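Putative lipoprotein (Pseudomonas protegens, PDB 4KT3) probably acts as the immunity protein that binds and neutralises a type VI secretion effector, a peptidoglycan glycoside hydrolase. Local coordinates at residues B[83-95]-B[110-124]. Residues are numbered along the deposited sequence; the frame is centred on the assembly and turned at random.
Sequences FSVSLNTGDTWEI and QRRVMARTGKSLADE
Both carboxylate oxygens of the buried Glu124 are taken up by hydroxyls of one beta-hairpin turn. Ser86 OG donates to Glu124 OE1 at 2.6 Å and Thr89 OG1 to Glu124 OE2 at 2.8 Å, each on the syn side and somewhat out of the carboxylate plane. The same hydroxyls shape the turn between strands 78-86 and 92-94: Ser86 OG accepts from the backbone N of Asn88 (ST turn) and Thr89 (ST motif), and Thr89 OG1 from Asp91 N (ST turn). Glu124 meets Thr89 from the opposite direction.

Helix 104-117 packs against another side of the turn. A chi1 of 66° puts Thr117 OG1 where it can donate to Asn88 O (2.8 Å, in the carbonyl plane) and accept from Lys119 N. Met114, a selenomethionine, packs on Thr89 by van der Waals contact, CG lying 3.8 Å from Thr89 CB. Gln110 NE2 gives Gly90 O a nearly straight bond (2.9 Å, 168°) from above the carbonyl plane, while Thr92 OG1 donates from the opposite face; Gln110 OE1 turns to Arg107.

Asp91 OD2 and Glu124 OE2, 4.5 Å apart, share a donating water, and Arg100 pairs with Asp91 OD1, which probably eases the repulsion; with two hydroxyls and the water donating to its carboxylate, Glu124 plausibly stays ionised.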
loop_
_atom_site.group_PDB
_atom_site.type_symbol
_atom_site.label_atom_id
_atom_site.label_comp_id
_atom_site.label_asym_id
_atom_site.label_seq_id
_atom_site.Cartn_x
_atom_site.Cartn_y
_atom_site.Cartn_z
ATOM N N PHE B 83 4.155 -2.271 3.862
ATOM C CA PHE B 83 5.009 -3.156 4.646
ATOM C C PHE B 83 4.202 -3.961 5.641
ATOM O O PHE B 83 3.192 -3.490 6.166
ATOM C CB PHE B 83 6.050 -2.331 5.411
ATOM C CG PHE B 83 6.901 -1.466 4.528
ATOM C CD1 PHE B 83 6.531 -0.155 4.252
ATOM C CD2 PHE B 83 8.061 -1.966 3.959
ATOM C CE1 PHE B 83 7.318 0.644 3.420
ATOM C CE2 PHE B 83 8.855 -1.167 3.132
ATOM C CZ PHE B 83 8.479 0.132 2.865
ATOM N N SER B 84 4.689 -5.167 5.927
ATOM C CA SER B 84 4.153 -6.003 6.991
ATOM C C SER B 84 5.288 -6.313 7.963
ATOM O O SER B 84 6.361 -6.761 7.546
ATOM C CB SER B 84 3.570 -7.304 6.428
ATOM O OG SER B 84 2.440 -7.060 5.589
ATOM N N VAL B 85 5.044 -6.060 9.248
ATOM C CA VAL B 85 6.021 -6.325 10.303
ATOM C C VAL B 85 5.482 -7.398 11.249
ATOM O O VAL B 85 4.383 -7.257 11.783
ATOM C CB VAL B 85 6.291 -5.052 11.134
ATOM C CG1 VAL B 85 7.292 -5.340 12.231
ATOM C CG2 VAL B 85 6.774 -3.903 10.231
ATOM N N SER B 86 6.230 -8.475 11.449
ATOM C CA SER B 86 5.758 -9.553 12.314
ATOM C C SER B 86 5.767 -9.159 13.771
ATOM O O SER B 86 6.760 -8.655 14.266
ATOM C CB SER B 86 6.594 -10.818 12.154
ATOM O OG SER B 86 6.420 -11.668 13.292
ATOM N N LEU B 87 4.650 -9.399 14.450
ATOM C CA LEU B 87 4.544 -9.138 15.874
ATOM C C LEU B 87 5.491 -10.007 16.682
ATOM O O LEU B 87 5.924 -9.612 17.756
ATOM C CB LEU B 87 3.128 -9.438 16.368
ATOM C CG LEU B 87 2.033 -8.421 16.143
ATOM C CD1 LEU B 87 1.731 -8.316 14.669
ATOM C CD2 LEU B 87 0.797 -8.846 16.920
ATOM N N ASN B 88 5.777 -11.204 16.186
ATOM C CA ASN B 88 6.528 -12.173 16.975
ATOM C C ASN B 88 8.025 -12.223 16.687
ATOM O O ASN B 88 8.787 -12.737 17.509
ATOM C CB ASN B 88 5.929 -13.572 16.818
ATOM C CG ASN B 88 4.705 -13.781 17.695
ATOM O OD1 ASN B 88 4.587 -13.188 18.766
ATOM N ND2 ASN B 88 3.790 -14.623 17.239
ATOM N N THR B 89 8.451 -11.720 15.529
ATOM C CA THR B 89 9.873 -11.770 15.165
ATOM C C THR B 89 10.441 -10.452 14.648
ATOM O O THR B 89 11.659 -10.312 14.528
ATOM C CB THR B 89 10.131 -12.779 14.051
ATOM O OG1 THR B 89 9.511 -12.297 12.854
ATOM C CG2 THR B 89 9.576 -14.157 14.396
ATOM N N GLY B 90 9.567 -9.499 14.326
ATOM C CA GLY B 90 9.977 -8.266 13.687
ATOM C C GLY B 90 10.365 -8.419 12.225
ATOM O O GLY B 90 10.831 -7.458 11.605
ATOM N N ASP B 91 10.198 -9.618 11.665
ATOM C CA ASP B 91 10.443 -9.812 10.231
ATOM C C ASP B 91 9.624 -8.784 9.466
ATOM O O ASP B 91 8.404 -8.667 9.685
ATOM C CB ASP B 91 10.044 -11.231 9.805
ATOM C CG ASP B 91 10.672 -11.665 8.483
ATOM O OD1 ASP B 91 11.763 -11.164 8.114
ATOM O OD2 ASP B 91 10.066 -12.538 7.824
ATOM N N THR B 92 10.276 -8.088 8.532
ATOM C CA THR B 92 9.652 -6.983 7.809
ATOM C C THR B 92 9.727 -7.192 6.297
ATOM O O THR B 92 10.809 -7.390 5.741
ATOM C CB THR B 92 10.293 -5.643 8.204
ATOM O OG1 THR B 92 10.116 -5.439 9.607
ATOM C CG2 THR B 92 9.678 -4.465 7.435
ATOM N N TRP B 93 8.561 -7.150 5.653
ATOM C CA TRP B 93 8.452 -7.330 4.212
ATOM C C TRP B 93 7.773 -6.143 3.546
ATOM O O TRP B 93 6.818 -5.579 4.074
ATOM C CB TRP B 93 7.617 -8.575 3.892
ATOM C CG TRP B 93 8.318 -9.865 4.148
ATOM C CD1 TRP B 93 8.531 -10.459 5.362
ATOM C CD2 TRP B 93 8.898 -10.726 3.170
ATOM N NE1 TRP B 93 9.215 -11.639 5.199
ATOM C CE2 TRP B 93 9.455 -11.827 3.860
ATOM C CE3 TRP B 93 9.005 -10.678 1.780
ATOM C CZ2 TRP B 93 10.099 -12.868 3.202
ATOM C CZ3 TRP B 93 9.645 -11.717 1.129
ATOM C CH2 TRP B 93 10.194 -12.789 1.841
ATOM N N GLU B 94 8.257 -5.789 2.362
ATOM C CA GLU B 94 7.504 -4.921 1.466
ATOM C C GLU B 94 6.682 -5.875 0.606
ATOM O O GLU B 94 7.247 -6.686 -0.132
ATOM C CB GLU B 94 8.445 -4.078 0.610
ATOM C CG GLU B 94 7.868 -2.725 0.205
ATOM C CD GLU B 94 6.783 -2.830 -0.852
ATOM O OE1 GLU B 94 6.756 -3.839 -1.577
ATOM O OE2 GLU B 94 5.943 -1.907 -0.956
ATOM N N ILE B 95 5.358 -5.800 0.713
ATOM C CA ILE B 95 4.511 -6.880 0.210
ATOM C C ILE B 95 3.926 -6.649 -1.195
ATOM O O ILE B 95 3.142 -7.463 -1.694
ATOM C CB ILE B 95 3.412 -7.274 1.230
ATOM C CG1 ILE B 95 2.492 -6.097 1.579
ATOM C CG2 ILE B 95 4.054 -7.811 2.497
ATOM C CD1 ILE B 95 1.233 -6.534 2.333
ATOM N N GLN B 110 15.556 -7.753 15.516
ATOM C CA GLN B 110 14.774 -8.972 15.357
ATOM C C GLN B 110 15.253 -10.069 16.304
ATOM O O GLN B 110 14.440 -10.783 16.887
ATOM C CB GLN B 110 14.815 -9.437 13.905
ATOM C CG GLN B 110 14.081 -8.452 12.989
ATOM C CD GLN B 110 14.407 -8.608 11.517
ATOM O OE1 GLN B 110 15.476 -9.080 11.148
ATOM N NE2 GLN B 110 13.480 -8.191 10.665
ATOM N N ARG B 111 16.564 -10.196 16.488
ATOM C CA ARG B 111 17.064 -11.186 17.430
ATOM C C ARG B 111 16.610 -10.848 18.850
ATOM O O ARG B 111 16.365 -11.743 19.655
ATOM C CB ARG B 111 18.589 -11.297 17.373
ATOM C CG ARG B 111 19.119 -11.920 16.085
ATOM C CD ARG B 111 20.633 -12.156 16.148
ATOM N NE ARG B 111 21.389 -10.913 16.278
ATOM C CZ ARG B 111 21.876 -10.196 15.266
ATOM N NH1 ARG B 111 21.694 -10.578 14.014
ATOM N NH2 ARG B 111 22.562 -9.083 15.514
ATOM N N ARG B 112 16.527 -9.557 19.164
ATOM C CA ARG B 112 16.070 -9.132 20.483
ATOM C C ARG B 112 14.590 -9.460 20.655
ATOM O O ARG B 112 14.175 -9.958 21.700
ATOM C CB ARG B 112 16.313 -7.637 20.669
ATOM C CG ARG B 112 15.759 -7.050 21.948
ATOM C CD ARG B 112 15.830 -5.520 21.930
ATOM N NE ARG B 112 17.106 -5.011 21.425
ATOM C CZ ARG B 112 17.328 -3.735 21.117
ATOM N NH1 ARG B 112 18.514 -3.357 20.658
ATOM N NH2 ARG B 112 16.363 -2.832 21.264
ATOM N N VAL B 113 13.798 -9.190 19.622
ATOM C CA VAL B 113 12.373 -9.486 19.671
ATOM C C VAL B 113 12.162 -10.984 19.868
ATOM O O VAL B 113 11.381 -11.399 20.722
ATOM C CB VAL B 113 11.670 -9.023 18.393
ATOM C CG1 VAL B 113 10.233 -9.534 18.347
ATOM C CG2 VAL B 113 11.705 -7.509 18.310
HETATM N N MSE B 114 12.872 -11.793 19.089
HETATM C CA MSE B 114 12.716 -13.247 19.156
HETATM C C MSE B 114 13.152 -13.816 20.503
HETATM O O MSE B 114 12.578 -14.796 20.974
HETATM C CB MSE B 114 13.469 -13.932 18.006
HETATM C CG MSE B 114 12.748 -13.772 16.659
HETATM SE SE MSE B 114 13.537 -14.784 15.222
HETATM C CE MSE B 114 15.178 -13.741 14.999
ATOM N N ALA B 115 14.156 -13.208 21.125
ATOM C CA ALA B 115 14.615 -13.678 22.427
ATOM C C ALA B 115 13.568 -13.388 23.492
ATOM O O ALA B 115 13.510 -14.068 24.506
ATOM C CB ALA B 115 15.954 -13.037 22.802
ATOM N N ARG B 116 12.728 -12.386 23.246
ATOM C CA ARG B 116 11.655 -12.053 24.180
ATOM C C ARG B 116 10.406 -12.903 23.952
ATOM O O ARG B 116 9.787 -13.367 24.909
ATOM C CB ARG B 116 11.299 -10.571 24.084
ATOM C CG ARG B 116 12.348 -9.648 24.710
ATOM C CD ARG B 116 12.404 -9.785 26.226
ATOM N NE ARG B 116 11.115 -9.469 26.828
ATOM C CZ ARG B 116 10.844 -9.508 28.126
ATOM N NH1 ARG B 116 11.776 -9.853 29.011
ATOM N NH2 ARG B 116 9.623 -9.193 28.537
ATOM N N THR B 117 10.028 -13.103 22.691
ATOM C CA THR B 117 8.812 -13.863 22.393
ATOM C C THR B 117 9.037 -15.374 22.358
ATOM O O THR B 117 8.092 -16.154 22.504
ATOM C CB THR B 117 8.223 -13.459 21.053
ATOM O OG1 THR B 117 9.131 -13.846 20.010
ATOM C CG2 THR B 117 7.968 -11.954 21.008
ATOM N N GLY B 118 10.280 -15.791 22.153
ATOM C CA GLY B 118 10.589 -17.211 22.048
ATOM C C GLY B 118 10.158 -17.828 20.723
ATOM O O GLY B 118 10.202 -19.054 20.567
ATOM N N LYS B 119 9.763 -16.981 19.769
ATOM C CA LYS B 119 9.236 -17.418 18.475
ATOM C C LYS B 119 10.276 -17.296 17.362
ATOM O O LYS B 119 11.221 -16.501 17.460
ATOM C CB LYS B 119 8.023 -16.570 18.092
ATOM C CG LYS B 119 6.868 -16.633 19.073
ATOM C CD LYS B 119 6.263 -18.016 19.120
ATOM C CE LYS B 119 4.959 -18.019 19.911
ATOM N NZ LYS B 119 5.165 -17.530 21.299
ATOM N N SER B 120 10.082 -18.070 16.296
ATOM C CA SER B 120 11.017 -18.112 15.177
ATOM C C SER B 120 10.343 -17.743 13.859
ATOM O O SER B 120 9.118 -17.671 13.769
ATOM C CB SER B 120 11.597 -19.518 15.043
ATOM O OG SER B 120 10.626 -20.405 14.509
ATOM N N LEU B 121 11.143 -17.535 12.821
ATOM C CA LEU B 121 10.588 -17.337 11.484
ATOM C C LEU B 121 9.807 -18.575 11.026
ATOM O O LEU B 121 8.764 -18.461 10.380
ATOM C CB LEU B 121 11.699 -16.997 10.488
ATOM C CG LEU B 121 12.398 -15.657 10.732
ATOM C CD1 LEU B 121 13.582 -15.503 9.802
ATOM C CD2 LEU B 121 11.428 -14.495 10.543
ATOM N N ALA B 122 10.297 -19.762 11.371
ATOM C CA ALA B 122 9.611 -20.990 10.987
ATOM C C ALA B 122 8.246 -21.123 11.680
ATOM O O ALA B 122 7.296 -21.660 11.099
ATOM C CB ALA B 122 10.486 -22.198 11.277
ATOM N N ASP B 123 8.147 -20.630 12.913
ATOM C CA ASP B 123 6.884 -20.668 13.664
ATOM C C ASP B 123 5.753 -19.930 12.943
ATOM O O ASP B 123 4.577 -20.275 13.106
ATOM C CB ASP B 123 7.038 -20.040 15.052
ATOM C CG ASP B 123 7.860 -20.891 16.010
ATOM O OD1 ASP B 123 8.448 -20.308 16.948
ATOM O OD2 ASP B 123 7.914 -22.129 15.840
ATOM N N GLU B 124 6.098 -18.914 12.156
ATOM C CA GLU B 124 5.087 -18.112 11.460
ATOM C C GLU B 124 5.084 -18.361 9.945
ATOM O O GLU B 124 4.659 -17.509 9.169
ATOM C CB GLU B 124 5.267 -16.614 11.783
ATOM C CG GLU B 124 6.588 -16.004 11.330
ATOM C CD GLU B 124 6.899 -14.647 11.968
ATOM O OE1 GLU B 124 6.278 -14.267 12.989
ATOM O OE2 GLU B 124 7.797 -13.959 11.450
HETATM O O HOH W 1 4.454 -14.517 21.142
HETATM O O HOH W 2 7.849 -13.766 8.825
HETATM O O HOH W 3 13.106 -8.615 7.852
#